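Local coordinates for protein Cwp19 (Clostridioides difficile, PDB 5OQ3) that probably hydrolyses peptidoglycan in the cell wall as an S-layer-associated protein, represented here by its TIM-barrel glycoside hydrolase domain, at residues L58-S63 with D366-T371; P75-L80 with Y158-G163; P148-K153 with R168-D173. All coordinates share one frame; numbering follows the deposited sequence.

Overall arrangement
All three contacts lie in one TIM-barrel domain built on an eight-stranded parallel sheet. Interaction 1 lies on one side of the chain's centre; interactions 2 and 3 lie on the other side, with centres about 8 Å apart. Interaction 1 joins the helix after the first strand to the helix after the last. It mixes buried leucine and isoleucine with a more exposed lysine-to-carbonyl pairing. Interaction 2 is buried and consists of one bond between hydroxyls. Interaction 3 is partly buried and is an aromatic contact without a hydrogen bond. Interactions 2 and 3 share the hairpin: residues 151-153 and 158-160 lie in its two strands. S77, Y160 and Y170 come together where these contacts meet.

Interaction 1 of 3, residues L58-S63 with D366-T371; sequences LDKLKS and DIANST
K60 and L61 on helix 47-63 meet A368 and I367 on helix 364-369. The CA atoms of K60 and A368 are 6.1 Å apart, the nearest CA pair of the two segments. K60 starts out with CG anti to its backbone N (chi1 -160°). It then bends at each of the next three torsions, so the chain curls. K60 CG rests 4.0 Å from A368 CA, and the ammonium group comes round to the carbonyl of A368. The direct hydrogen bond from K60 NZ to A368 O is weak, at 3.3 Å. A water reinforces it: it accepts from K60 NZ at 2.7 Å and donates to A368 O at 3.2 Å. K60 was modelled in two conformers, so its bonds hold for one of them and are less certain. S63 OG donates to K60 O over 2.7 Å.

L61 and I367 form the buried, apolar half. Their side chains cross at about a right angle. L61 CD2 is the atom that touches: it lies 3.8 Å from I367 CD1 and almost as close to I367 CB and CG2, so it fits against both branches. Behind L61 are A30 and I32 of strand 27-32. I367 also packs on I373 and L377 of helix 371-381, and K60 touches Q374 there. The contact thus lies where the helix after the first barrel strand comes beside the helix after the last.

Interaction 2 of 3, residues P75-L80 with Y158-G163; sequences PKSDAL and YYYDPG
S77 and Y160 face each other from two backbones of different shape, with CA atoms 9.2 Å apart. Residues 75-80 form an irregular loop. S77 itself has positive backbone torsions (phi 44°, psi 45°), the left-handed helical region, and this turns the chain sharply. Residues 158-160 are extended and end a strand; the chain then leaves the strand through D161 and P162. No backbone atoms of the two segments meet. The side chains of S77 and Y160 bridge the distance.

The loop follows strand 68-74, the second strand of the TIM barrel. Strand 157-160 pairs with 151-154 in an antiparallel hairpin, inserted between the third barrel strand, 118-123, and helix 165-181. The contact therefore ties together two connections that leave neighbouring barrel strands.

With chi1 at -176°, S77 OG swings away from the backbone N and reaches the rim of the Y160 ring. It lies in the ring plane, 2.7 Å from Y160 OH and 3.4 Å from Y160 CE2. The two hydroxyls are hydrogen-bonded, and either may be the donor. S77 OG has a further, weak bond to Y170 OH.

Each segment also braces its own turn. D78 OD1 accepts from K76 N at 2.8 Å, and D78 OD2 reaches S89 OG. D161 OD1 takes the N-H of G163 (D161 OD1 to G163 N 2.9 Å), forming an Asx turn. In both cases the donor approaches from above the carboxylate plane. K76 NZ forms salt bridges with E90 and E133.

Interaction 3 of 3, residues P148-K153 with R168-D173; sequences PSWVVK and RKYIVD
The short 3-10 segment that leads into the hairpin sends W150 against Y170 of helix 165-181, the long helix after the hairpin, which returns to the fourth barrel strand, 186-189. Residues 148-150 make one tight turn, closed by a bond from V151 N to P148 O, and W150 stands at its end. The contact is made by the corner of the six-membered ring of the indole. W150 CZ3 lies 3.5 Å from Y170 CG and 3.6 Å from Y170 CB. W150 CH2 is 3.7 Å from Y170 CB. The indole therefore presses on the root of the tyrosine, where the ring joins its methylene, and stays clear of the hydroxyl. The ring centroids are 5.2 Å apart and the planes are inclined by 35°, an oblique pairing. The unusual chi1 of Y170 (149°) is consistent with a ring placed by its several partners.

The polar ends of both rings are held elsewhere. W150 NE1 donates to E166 OE1, one turn earlier on the same helix as Y170. Y170 OH bonds to N86 and R74, and its ring also meets that of Y160. Next to Y170, K169 NZ forms a salt bridge with D173 OD2 at 2.9 Å, using the syn lone pair of the carboxylate.

No hydrogen bond joins the two segments directly. Their contact is dispersive and weakly directional, so the orientation of each ring probably owes more to its outside hydrogen bonds.

Interaction 1 of 3, residues L58-S63 with D366-T371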
ATOM      1  N   LEU A  58      11.502 -14.873   3.652  1.00 11.85           N
ATOM      2  CA  LEU A  58      11.909 -14.097   4.809  1.00 12.69           C
ATOM      3  C   LEU A  58      13.376 -14.280   5.128  1.00 12.91           C
ATOM      4  O   LEU A  58      14.047 -13.333   5.544  1.00 13.55           O
ATOM      5  CB  LEU A  58      11.095 -14.475   6.009  1.00 13.01           C
ATOM      6  CG  LEU A  58       9.622 -14.119   6.023  1.00 11.77           C
ATOM      7  CD1 LEU A  58       9.124 -14.281   7.434  1.00 13.57           C
ATOM      8  CD2 LEU A  58       9.379 -12.684   5.584  1.00 13.50           C
ATOM      9  N   ASP A  59      13.868 -15.522   4.981  1.00 12.40           N
ATOM     10  CA  ASP A  59      15.273 -15.742   5.291  1.00 13.57           C
ATOM     11  C   ASP A  59      16.176 -14.887   4.394  1.00 13.83           C
ATOM     12  O   ASP A  59      17.146 -14.309   4.858  1.00 14.95           O
ATOM     13  CB  ASP A  59      15.669 -17.214   5.091  1.00 13.75           C
ATOM     14  CG  ASP A  59      15.107 -18.157   6.139  1.00 17.32           C
ATOM     15  OD1 ASP A  59      14.726 -17.711   7.242  1.00 20.15           O
ATOM     16  OD2 ASP A  59      15.129 -19.381   5.852  1.00 22.13           O
ATOM     17  N   LYS A  60      15.841 -14.807   3.119  1.00 13.39           N
ATOM     18  CA  LYS A  60      16.647 -14.037   2.189  0.54 15.16           C
ATOM     19  C   LYS A  60      16.536 -12.523   2.535  1.00 15.37           C
ATOM     20  O   LYS A  60      17.543 -11.825   2.567  1.00 16.14           O
ATOM     21  CB  LYS A  60      16.218 -14.345   0.751  0.54 19.02           C
ATOM     22  CG  LYS A  60      17.243 -14.013  -0.332  0.54 22.50           C
ATOM     23  CD  LYS A  60      18.361 -15.053  -0.482  0.54 25.09           C
ATOM     24  CE  LYS A  60      17.981 -16.355  -1.219  0.54 27.88           C
ATOM     25  NZ  LYS A  60      17.777 -16.224  -2.696  0.54 29.31           N
ATOM     26  N   LEU A  61      15.334 -12.047   2.858  1.00 13.48           N
ATOM     27  CA  LEU A  61      15.177 -10.636   3.233  1.00 13.02           C
ATOM     28  C   LEU A  61      15.959 -10.304   4.511  1.00 12.87           C
ATOM     29  O   LEU A  61      16.667  -9.308   4.563  1.00 13.68           O
ATOM     30  CB  LEU A  61      13.704 -10.316   3.406  1.00 12.92           C
ATOM     31  CG  LEU A  61      12.801 -10.483   2.177  1.00 13.44           C
ATOM     32  CD1 LEU A  61      11.341 -10.262   2.548  1.00 13.42           C
ATOM     33  CD2 LEU A  61      13.240  -9.557   1.067  1.00 14.19           C
ATOM     34  N   LYS A  62      15.845 -11.170   5.517  1.00 13.11           N
ATOM     35  CA  LYS A  62      16.531 -10.922   6.765  1.00 14.69           C
ATOM     36  C   LYS A  62      18.040 -10.853   6.525  1.00 16.11           C
ATOM     37  O   LYS A  62      18.753 -10.035   7.110  1.00 16.62           O
ATOM     38  CB  LYS A  62      16.182 -11.956   7.820  1.00 17.15           C
ATOM     39  CG  LYS A  62      16.947 -11.677   9.084  1.00 22.97           C
ATOM     40  CD  LYS A  62      16.398 -12.282  10.316  1.00 28.45           C
ATOM     41  CE  LYS A  62      17.096 -11.694  11.531  1.00 31.43           C
ATOM     42  NZ  LYS A  62      16.812 -12.564  12.694  1.00 36.07           N
ATOM     43  N   SER A  63      18.522 -11.736   5.649  1.00 14.81           N
ATOM     44  CA  SER A  63      19.955 -11.810   5.363  1.00 16.87           C
ATOM     45  C   SER A  63      20.576 -10.534   4.815  1.00 16.49           C
ATOM     46  O   SER A  63      21.798 -10.360   4.939  1.00 19.19           O
ATOM     47  CB  SER A  63      20.300 -12.974   4.416  1.00 18.05           C
ATOM     48  OG  SER A  63      20.046 -12.644   3.052  1.00 19.03           O
ATOM     49  N   ASP A 366      12.468  -8.862  -5.914  1.00 14.26           N
ATOM     50  CA  ASP A 366      13.638  -8.265  -6.563  1.00 15.18           C
ATOM     51  C   ASP A 366      14.894  -8.444  -5.729  1.00 15.69           C
ATOM     52  O   ASP A 366      15.959  -8.664  -6.257  1.00 17.48           O
ATOM     53  CB  ASP A 366      13.381  -6.795  -6.861  1.00 17.30           C
ATOM     54  CG  ASP A 366      12.261  -6.608  -7.839  1.00 15.17           C
ATOM     55  OD1 ASP A 366      12.344  -7.099  -8.984  1.00 18.38           O
ATOM     56  OD2 ASP A 366      11.279  -5.932  -7.489  1.00 15.76           O
ATOM     57  N   ILE A 367      14.727  -8.375  -4.411  1.00 13.87           N
ATOM     58  CA  ILE A 367      15.822  -8.697  -3.513  1.00 16.20           C
ATOM     59  C   ILE A 367      16.174 -10.188  -3.613  1.00 18.49           C
ATOM     60  O   ILE A 367      17.367 -10.537  -3.764  1.00 20.22           O
ATOM     61  CB  ILE A 367      15.445  -8.338  -2.058  1.00 14.82           C
ATOM     62  CG1 ILE A 367      15.245  -6.828  -1.908  1.00 14.04           C
ATOM     63  CG2 ILE A 367      16.548  -8.782  -1.102  1.00 16.44           C
ATOM     64  CD1 ILE A 367      14.609  -6.378  -0.610  1.00 13.92           C
ATOM     65  N   ALA A 368      15.150 -11.031  -3.515  1.00 20.73           N
ATOM     66  CA  ALA A 368      15.376 -12.492  -3.577  1.00 20.30           C
ATOM     67  C   ALA A 368      16.076 -12.960  -4.856  1.00 21.45           C
ATOM     68  O   ALA A 368      16.888 -13.883  -4.802  1.00 25.40           O
ATOM     69  CB  ALA A 368      14.065 -13.249  -3.371  1.00 22.69           C
ATOM     70  N   ASN A 369      15.748 -12.326  -5.983  1.00 21.18           N
ATOM     71  CA  ASN A 369      16.192 -12.808  -7.305  1.00 24.09           C
ATOM     72  C   ASN A 369      17.501 -12.182  -7.782  1.00 23.11           C
ATOM     73  O   ASN A 369      17.998 -12.555  -8.834  1.00 31.46           O
ATOM     74  CB  ASN A 369      15.126 -12.536  -8.390  1.00 27.93           C
ATOM     75  CG  ASN A 369      13.833 -13.306  -8.176  1.00 31.97           C
ATOM     76  OD1 ASN A 369      13.780 -14.238  -7.383  1.00 37.00           O
ATOM     77  ND2 ASN A 369      12.763 -12.883  -8.867  1.00 37.49           N
ATOM     78  N   SER A 370      18.047 -11.216  -7.041  1.00 24.21           N
ATOM     79  CA  SER A 370      19.245 -10.498  -7.476  1.00 21.91           C
ATOM     80  C   SER A 370      20.376 -10.513  -6.435  1.00 23.99           C
ATOM     81  O   SER A 370      20.267  -9.912  -5.358  1.00 25.42           O
ATOM     82  CB  SER A 370      18.894  -9.063  -7.785  1.00 22.71           C
ATOM     83  OG  SER A 370      20.087  -8.332  -8.053  1.00 22.54           O
ATOM     84  N   THR A 371      21.465 -11.175  -6.772  1.00 22.63           N
ATOM     85  CA  THR A 371      22.644 -11.140  -5.932  1.00 23.58           C
ATOM     86  C   THR A 371      23.250  -9.726  -5.791  1.00 20.94           C
ATOM     87  O   THR A 371      23.812  -9.397  -4.751  1.00 22.87           O
ATOM     88  CB  THR A 371      23.737 -12.102  -6.455  1.00 28.52           C
ATOM     89  OG1 THR A 371      23.987 -11.815  -7.828  1.00 32.86           O
ATOM     90  CG2 THR A 371      23.287 -13.532  -6.359  1.00 27.54           C
TER
HETATM   91  O   HOH W   1      19.745 -15.299  -4.301  1.00 35.95           O

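Interaction 2 of 3, residues P75-L80 with Y158-G163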
ATOM      1  N   PRO A  75      -5.593  -8.127  -1.288  1.00 11.73           N
ATOM      2  CA  PRO A  75      -5.255  -7.636  -2.609  1.00 12.44           C
ATOM      3  C   PRO A  75      -6.435  -7.250  -3.466  1.00 12.55           C
ATOM      4  O   PRO A  75      -6.269  -6.413  -4.362  1.00 16.01           O
ATOM      5  CB  PRO A  75      -4.535  -8.816  -3.245  1.00 13.66           C
ATOM      6  CG  PRO A  75      -5.063 -10.020  -2.565  1.00 12.61           C
ATOM      7  CD  PRO A  75      -5.240  -9.554  -1.145  1.00 11.41           C
ATOM      8  N   LYS A  76      -7.622  -7.800  -3.187  1.00 12.75           N
ATOM      9  CA  LYS A  76      -8.759  -7.672  -4.117  1.00 12.99           C
ATOM     10  C   LYS A  76     -10.080  -7.963  -3.396  1.00 13.67           C
ATOM     11  O   LYS A  76     -10.744  -8.975  -3.657  1.00 15.10           O
ATOM     12  CB  LYS A  76      -8.539  -8.593  -5.308  1.00 16.24           C
ATOM     13  CG  LYS A  76      -9.539  -8.434  -6.421  1.00 17.49           C
ATOM     14  CD  LYS A  76      -9.297  -9.515  -7.457  1.00 23.46           C
ATOM     15  CE  LYS A  76     -10.520  -9.685  -8.313  1.00 29.97           C
ATOM     16  NZ  LYS A  76     -10.502 -10.991  -8.999  1.00 32.74           N
ATOM     17  N   SER A  77     -10.432  -7.061  -2.468  1.00 12.14           N
ATOM     18  CA  SER A  77     -11.653  -7.197  -1.616  1.00 12.45           C
ATOM     19  C   SER A  77     -11.818  -8.627  -1.062  1.00 12.19           C
ATOM     20  O   SER A  77     -12.920  -9.174  -1.027  1.00 13.15           O
ATOM     21  CB  SER A  77     -12.930  -6.786  -2.371  1.00 13.37           C
ATOM     22  OG  SER A  77     -14.055  -6.840  -1.502  1.00 13.48           O
ATOM     23  N   ASP A  78     -10.713  -9.170  -0.584  1.00 11.51           N
ATOM     24  CA  ASP A  78     -10.587 -10.580  -0.248  1.00 10.74           C
ATOM     25  C   ASP A  78      -9.632 -10.677   0.926  1.00 11.67           C
ATOM     26  O   ASP A  78      -9.215  -9.650   1.503  1.00 12.53           O
ATOM     27  CB  ASP A  78     -10.158 -11.374  -1.471  1.00 11.98           C
ATOM     28  CG  ASP A  78      -8.796 -10.925  -2.008  1.00 14.57           C
ATOM     29  OD1 ASP A  78      -8.212  -9.935  -1.462  1.00 15.35           O
ATOM     30  OD2 ASP A  78      -8.313 -11.577  -2.974  1.00 15.08           O
ATOM     31  N   ALA A  79      -9.295 -11.908   1.310  1.00 10.88           N
ATOM     32  CA  ALA A  79      -8.554 -12.105   2.553  1.00 11.11           C
ATOM     33  C   ALA A  79      -7.614 -13.288   2.412  1.00 11.42           C
ATOM     34  O   ALA A  79      -8.027 -14.375   1.989  1.00 12.47           O
ATOM     35  CB  ALA A  79      -9.522 -12.331   3.718  1.00 12.84           C
ATOM     36  N   LEU A  80      -6.367 -13.077   2.841  1.00 11.87           N
ATOM     37  CA  LEU A  80      -5.461 -14.196   3.068  1.00 12.60           C
ATOM     38  C   LEU A  80      -5.465 -14.562   4.558  1.00 12.87           C
ATOM     39  O   LEU A  80      -4.426 -14.800   5.158  1.00 15.89           O
ATOM     40  CB  LEU A  80      -4.049 -13.881   2.545  1.00 16.50           C
ATOM     41  CG  LEU A  80      -3.949 -13.927   1.009  1.00 16.93           C
ATOM     42  CD1 LEU A  80      -4.371 -12.653   0.314  1.00 15.90           C
ATOM     43  CD2 LEU A  80      -2.583 -14.335   0.517  1.00 21.06           C
ATOM     44  N   TYR A 158     -14.683  -2.482 -11.232  1.00 13.00           N
ATOM     45  CA  TYR A 158     -15.606  -2.089 -10.181  1.00 12.68           C
ATOM     46  C   TYR A 158     -14.872  -1.794  -8.887  1.00 12.55           C
ATOM     47  O   TYR A 158     -13.862  -2.440  -8.566  1.00 13.23           O
ATOM     48  CB  TYR A 158     -16.657  -3.166  -9.919  1.00 14.54           C
ATOM     49  CG  TYR A 158     -17.602  -3.438 -11.062  1.00 16.19           C
ATOM     50  CD1 TYR A 158     -17.268  -4.309 -12.089  1.00 18.72           C
ATOM     51  CD2 TYR A 158     -18.861  -2.844 -11.088  1.00 17.54           C
ATOM     52  CE1 TYR A 158     -18.169  -4.586 -13.117  1.00 20.68           C
ATOM     53  CE2 TYR A 158     -19.766  -3.098 -12.118  1.00 17.70           C
ATOM     54  CZ  TYR A 158     -19.416  -3.973 -13.120  1.00 19.20           C
ATOM     55  OH  TYR A 158     -20.297  -4.254 -14.167  1.00 22.43           O
ATOM     56  N   TYR A 159     -15.427  -0.829  -8.137  1.00 12.18           N
ATOM     57  CA  TYR A 159     -14.842  -0.246  -6.917  1.00 10.59           C
ATOM     58  C   TYR A 159     -15.911  -0.019  -5.896  1.00 10.58           C
ATOM     59  O   TYR A 159     -17.047   0.305  -6.246  1.00 11.85           O
ATOM     60  CB  TYR A 159     -14.213   1.109  -7.287  1.00 10.79           C
ATOM     61  CG  TYR A 159     -13.128   1.028  -8.310  1.00 11.16           C
ATOM     62  CD1 TYR A 159     -13.436   1.027  -9.650  1.00 11.24           C
ATOM     63  CD2 TYR A 159     -11.775   0.979  -7.950  1.00 12.32           C
ATOM     64  CE1 TYR A 159     -12.437   0.912 -10.599  1.00 13.93           C
ATOM     65  CE2 TYR A 159     -10.769   0.859  -8.897  1.00 12.12           C
ATOM     66  CZ  TYR A 159     -11.106   0.883 -10.218  1.00 13.87           C
ATOM     67  OH  TYR A 159     -10.075   0.795 -11.135  1.00 17.20           O
ATOM     68  N   TYR A 160     -15.522  -0.079  -4.620  1.00  9.12           N
ATOM     69  CA  TYR A 160     -16.386   0.462  -3.573  1.00  9.58           C
ATOM     70  C   TYR A 160     -16.381   1.994  -3.669  1.00  9.80           C
ATOM     71  O   TYR A 160     -15.343   2.582  -3.996  1.00 11.20           O
ATOM     72  CB  TYR A 160     -15.959   0.028  -2.189  1.00 10.26           C
ATOM     73  CG  TYR A 160     -16.076  -1.456  -1.971  1.00 10.64           C
ATOM     74  CD1 TYR A 160     -17.337  -2.089  -1.930  1.00 10.26           C
ATOM     75  CD2 TYR A 160     -14.957  -2.245  -1.887  1.00 10.38           C
ATOM     76  CE1 TYR A 160     -17.437  -3.448  -1.788  1.00 11.18           C
ATOM     77  CE2 TYR A 160     -15.042  -3.612  -1.708  1.00 11.36           C
ATOM     78  CZ  TYR A 160     -16.299  -4.219  -1.680  1.00 11.65           C
ATOM     79  OH  TYR A 160     -16.388  -5.580  -1.503  1.00 12.83           O
ATOM     80  N   ASP A 161     -17.508   2.613  -3.382  1.00  8.31           N
ATOM     81  CA  ASP A 161     -17.662   4.075  -3.446  1.00  8.41           C
ATOM     82  C   ASP A 161     -17.089   4.732  -2.192  1.00  6.51           C
ATOM     83  O   ASP A 161     -17.672   4.610  -1.096  1.00  7.88           O
ATOM     84  CB  ASP A 161     -19.166   4.391  -3.584  1.00  8.58           C
ATOM     85  CG  ASP A 161     -19.479   5.853  -3.839  1.00  8.86           C
ATOM     86  OD1 ASP A 161     -18.596   6.726  -3.599  1.00  9.18           O
ATOM     87  OD2 ASP A 161     -20.624   6.056  -4.318  1.00  9.95           O
ATOM     88  N   PRO A 162     -15.971   5.463  -2.326  1.00  6.72           N
ATOM     89  CA  PRO A 162     -15.373   6.091  -1.134  1.00  6.93           C
ATOM     90  C   PRO A 162     -16.279   7.106  -0.448  1.00  7.27           C
ATOM     91  O   PRO A 162     -15.994   7.465   0.733  1.00  7.78           O
ATOM     92  CB  PRO A 162     -14.098   6.731  -1.690  1.00  7.36           C
ATOM     93  CG  PRO A 162     -13.817   6.034  -2.990  1.00  8.33           C
ATOM     94  CD  PRO A 162     -15.171   5.694  -3.536  1.00  7.47           C
ATOM     95  N   GLY A 163     -17.308   7.592  -1.141  1.00  8.06           N
ATOM     96  CA  GLY A 163     -18.193   8.585  -0.583  1.00  8.28           C
ATOM     97  C   GLY A 163     -19.343   8.098   0.250  1.00  8.41           C
ATOM     98  O   GLY A 163     -20.047   8.940   0.806  1.00 10.29           O
TER

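Interaction 3 of 3, residues P148-K153 with R168-D173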
ATOM      1  N   PRO A 148     -25.093  -4.029  -3.601  1.00 12.14           N
ATOM      2  CA  PRO A 148     -24.879  -3.400  -4.896  1.00 12.15           C
ATOM      3  C   PRO A 148     -24.873  -1.869  -4.845  1.00 10.80           C
ATOM      4  O   PRO A 148     -24.232  -1.234  -5.679  1.00 12.84           O
ATOM      5  CB  PRO A 148     -26.047  -3.907  -5.739  1.00 15.53           C
ATOM      6  CG  PRO A 148     -27.057  -4.397  -4.770  1.00 15.02           C
ATOM      7  CD  PRO A 148     -26.300  -4.876  -3.578  1.00 14.19           C
ATOM      8  N   SER A 149     -25.520  -1.274  -3.847  1.00 11.31           N
ATOM      9  CA  SER A 149     -25.523   0.182  -3.653  1.00 10.97           C
ATOM     10  C   SER A 149     -24.071   0.728  -3.432  1.00 10.18           C
ATOM     11  O   SER A 149     -23.812   1.894  -3.631  1.00 10.08           O
ATOM     12  CB  SER A 149     -26.357   0.576  -2.398  1.00 13.22           C
ATOM     13  OG  SER A 149     -27.700   0.375  -2.628  1.00 17.04           O
ATOM     14  N   TRP A 150     -23.197  -0.130  -2.934  1.00 10.72           N
ATOM     15  CA  TRP A 150     -21.825   0.289  -2.582  1.00 10.19           C
ATOM     16  C   TRP A 150     -20.892   0.347  -3.767  1.00 10.47           C
ATOM     17  O   TRP A 150     -19.743   0.794  -3.598  1.00 11.97           O
ATOM     18  CB  TRP A 150     -21.234  -0.671  -1.587  1.00  9.92           C
ATOM     19  CG  TRP A 150     -21.877  -0.713  -0.220  1.00 11.05           C
ATOM     20  CD1 TRP A 150     -22.981  -0.047   0.216  1.00 11.32           C
ATOM     21  CD2 TRP A 150     -21.431  -1.508   0.872  1.00 12.14           C
ATOM     22  NE1 TRP A 150     -23.226  -0.355   1.503  1.00 12.74           N
ATOM     23  CE2 TRP A 150     -22.320  -1.283   1.932  1.00 11.80           C
ATOM     24  CE3 TRP A 150     -20.408  -2.448   1.034  1.00 12.32           C
ATOM     25  CZ2 TRP A 150     -22.166  -1.909   3.188  1.00 13.83           C
ATOM     26  CZ3 TRP A 150     -20.265  -3.057   2.245  1.00 13.03           C
ATOM     27  CH2 TRP A 150     -21.142  -2.806   3.299  1.00 13.81           C
ATOM     28  N   VAL A 151     -21.323  -0.154  -4.931  1.00 11.29           N
ATOM     29  CA  VAL A 151     -20.388  -0.476  -5.987  1.00 11.99           C
ATOM     30  C   VAL A 151     -20.517   0.520  -7.140  1.00 10.09           C
ATOM     31  O   VAL A 151     -21.628   0.817  -7.583  1.00 11.46           O
ATOM     32  CB  VAL A 151     -20.694  -1.911  -6.514  1.00 12.63           C
ATOM     33  CG1 VAL A 151     -19.835  -2.266  -7.697  1.00 13.92           C
ATOM     34  CG2 VAL A 151     -20.554  -2.923  -5.402  1.00 14.24           C
ATOM     35  N   VAL A 152     -19.365   0.957  -7.664  1.00  9.73           N
ATOM     36  CA  VAL A 152     -19.314   1.859  -8.806  1.00 11.22           C
ATOM     37  C   VAL A 152     -18.438   1.230  -9.887  1.00 12.58           C
ATOM     38  O   VAL A 152     -17.320   0.796  -9.594  1.00 13.50           O
ATOM     39  CB  VAL A 152     -18.739   3.248  -8.409  1.00 10.93           C
ATOM     40  CG1 VAL A 152     -18.534   4.142  -9.597  1.00 10.76           C
ATOM     41  CG2 VAL A 152     -19.602   3.961  -7.392  1.00 12.02           C
ATOM     42  N   LYS A 153     -18.913   1.263 -11.127  1.00 12.95           N
ATOM     43  CA  LYS A 153     -18.136   0.818 -12.261  1.00 16.10           C
ATOM     44  C   LYS A 153     -17.374   1.995 -12.838  1.00 13.23           C
ATOM     45  O   LYS A 153     -17.946   3.070 -13.085  1.00 15.23           O
ATOM     46  CB  LYS A 153     -19.057   0.218 -13.346  1.00 16.90           C
ATOM     47  CG  LYS A 153     -18.305  -0.561 -14.398  1.00 20.58           C
ATOM     48  CD  LYS A 153     -19.225  -1.158 -15.428  1.00 22.69           C
ATOM     49  CE  LYS A 153     -18.409  -2.014 -16.374  1.00 27.10           C
ATOM     50  NZ  LYS A 153     -19.228  -2.786 -17.329  1.00 34.08           N
ATOM     51  N   ARG A 168     -17.200   3.223   4.104  1.00  7.24           N
ATOM     52  CA  ARG A 168     -16.122   3.525   5.026  1.00  7.81           C
ATOM     53  C   ARG A 168     -16.205   2.637   6.276  1.00  8.10           C
ATOM     54  O   ARG A 168     -15.202   2.107   6.736  1.00  8.07           O
ATOM     55  CB  ARG A 168     -16.082   5.021   5.360  1.00  7.81           C
ATOM     56  CG  ARG A 168     -15.734   5.874   4.132  1.00  9.03           C
ATOM     57  CD  ARG A 168     -15.563   7.337   4.441  1.00  9.70           C
ATOM     58  NE  ARG A 168     -16.738   8.000   4.925  1.00  9.84           N
ATOM     59  CZ  ARG A 168     -17.511   8.784   4.224  1.00  9.06           C
ATOM     60  NH1 ARG A 168     -18.477   9.422   4.831  1.00 12.62           N
ATOM     61  NH2 ARG A 168     -17.392   8.879   2.916  1.00 11.02           N
ATOM     62  N   LYS A 169     -17.411   2.490   6.812  1.00  8.07           N
ATOM     63  CA  LYS A 169     -17.594   1.634   7.975  1.00  8.88           C
ATOM     64  C   LYS A 169     -17.195   0.205   7.678  1.00  7.95           C
ATOM     65  O   LYS A 169     -16.588  -0.459   8.531  1.00  9.09           O
ATOM     66  CB  LYS A 169     -19.032   1.730   8.504  1.00 10.53           C
ATOM     67  CG  LYS A 169     -19.308   0.771   9.616  1.00 11.05           C
ATOM     68  CD  LYS A 169     -20.688   0.943  10.201  1.00 15.06           C
ATOM     69  CE  LYS A 169     -21.223  -0.316  10.838  1.00 18.57           C
ATOM     70  NZ  LYS A 169     -20.360  -0.814  11.930  1.00 20.69           N
ATOM     71  N   TYR A 170     -17.589  -0.302   6.504  1.00  8.24           N
ATOM     72  CA  TYR A 170     -17.222  -1.670   6.143  1.00  8.40           C
ATOM     73  C   TYR A 170     -15.693  -1.844   6.054  1.00  8.00           C
ATOM     74  O   TYR A 170     -15.166  -2.860   6.484  1.00  8.86           O
ATOM     75  CB  TYR A 170     -17.903  -2.037   4.808  1.00 10.05           C
ATOM     76  CG  TYR A 170     -17.153  -3.017   3.923  1.00 10.34           C
ATOM     77  CD1 TYR A 170     -17.027  -4.348   4.269  1.00 11.23           C
ATOM     78  CD2 TYR A 170     -16.547  -2.603   2.739  1.00 11.73           C
ATOM     79  CE1 TYR A 170     -16.333  -5.254   3.474  1.00 11.96           C
ATOM     80  CE2 TYR A 170     -15.854  -3.483   1.924  1.00 12.41           C
ATOM     81  CZ  TYR A 170     -15.733  -4.800   2.304  1.00 11.99           C
ATOM     82  OH  TYR A 170     -14.998  -5.668   1.525  1.00 13.86           O
ATOM     83  N   ILE A 171     -15.012  -0.885   5.460  1.00  7.82           N
ATOM     84  CA  ILE A 171     -13.548  -0.954   5.409  1.00  8.68           C
ATOM     85  C   ILE A 171     -12.940  -0.901   6.811  1.00  8.73           C
ATOM     86  O   ILE A 171     -12.076  -1.729   7.153  1.00  8.68           O
ATOM     87  CB  ILE A 171     -12.979   0.072   4.452  1.00  8.85           C
ATOM     88  CG1 ILE A 171     -13.431  -0.219   3.018  1.00 10.61           C
ATOM     89  CG2 ILE A 171     -11.446   0.116   4.546  1.00  9.80           C
ATOM     90  CD1 ILE A 171     -13.292   0.961   2.087  1.00 11.44           C
ATOM     91  N   VAL A 172     -13.428   0.026   7.636  1.00  7.60           N
ATOM     92  CA  VAL A 172     -12.971   0.080   9.026  1.00  7.80           C
ATOM     93  C   VAL A 172     -13.168  -1.266   9.733  1.00  8.96           C
ATOM     94  O   VAL A 172     -12.278  -1.766  10.418  1.00  8.54           O
ATOM     95  CB  VAL A 172     -13.652   1.203   9.782  1.00  7.94           C
ATOM     96  CG1 VAL A 172     -13.401   1.151  11.272  1.00  8.31           C
ATOM     97  CG2 VAL A 172     -13.206   2.556   9.209  1.00  8.55           C
ATOM     98  N   ASP A 173     -14.371  -1.818   9.581  1.00  8.65           N
ATOM     99  CA  ASP A 173     -14.674  -3.072  10.244  1.00  9.84           C
ATOM    100  C   ASP A 173     -13.824  -4.219   9.720  1.00  9.83           C
ATOM    101  O   ASP A 173     -13.473  -5.123  10.461  1.00 11.94           O
ATOM    102  CB  ASP A 173     -16.183  -3.381  10.076  1.00 11.15           C
ATOM    103  CG  ASP A 173     -17.093  -2.425  10.867  1.00 13.94           C
ATOM    104  OD1 ASP A 173     -16.592  -1.678  11.766  1.00 15.51           O
ATOM    105  OD2 ASP A 173     -18.323  -2.388  10.569  1.00 17.56           O
TER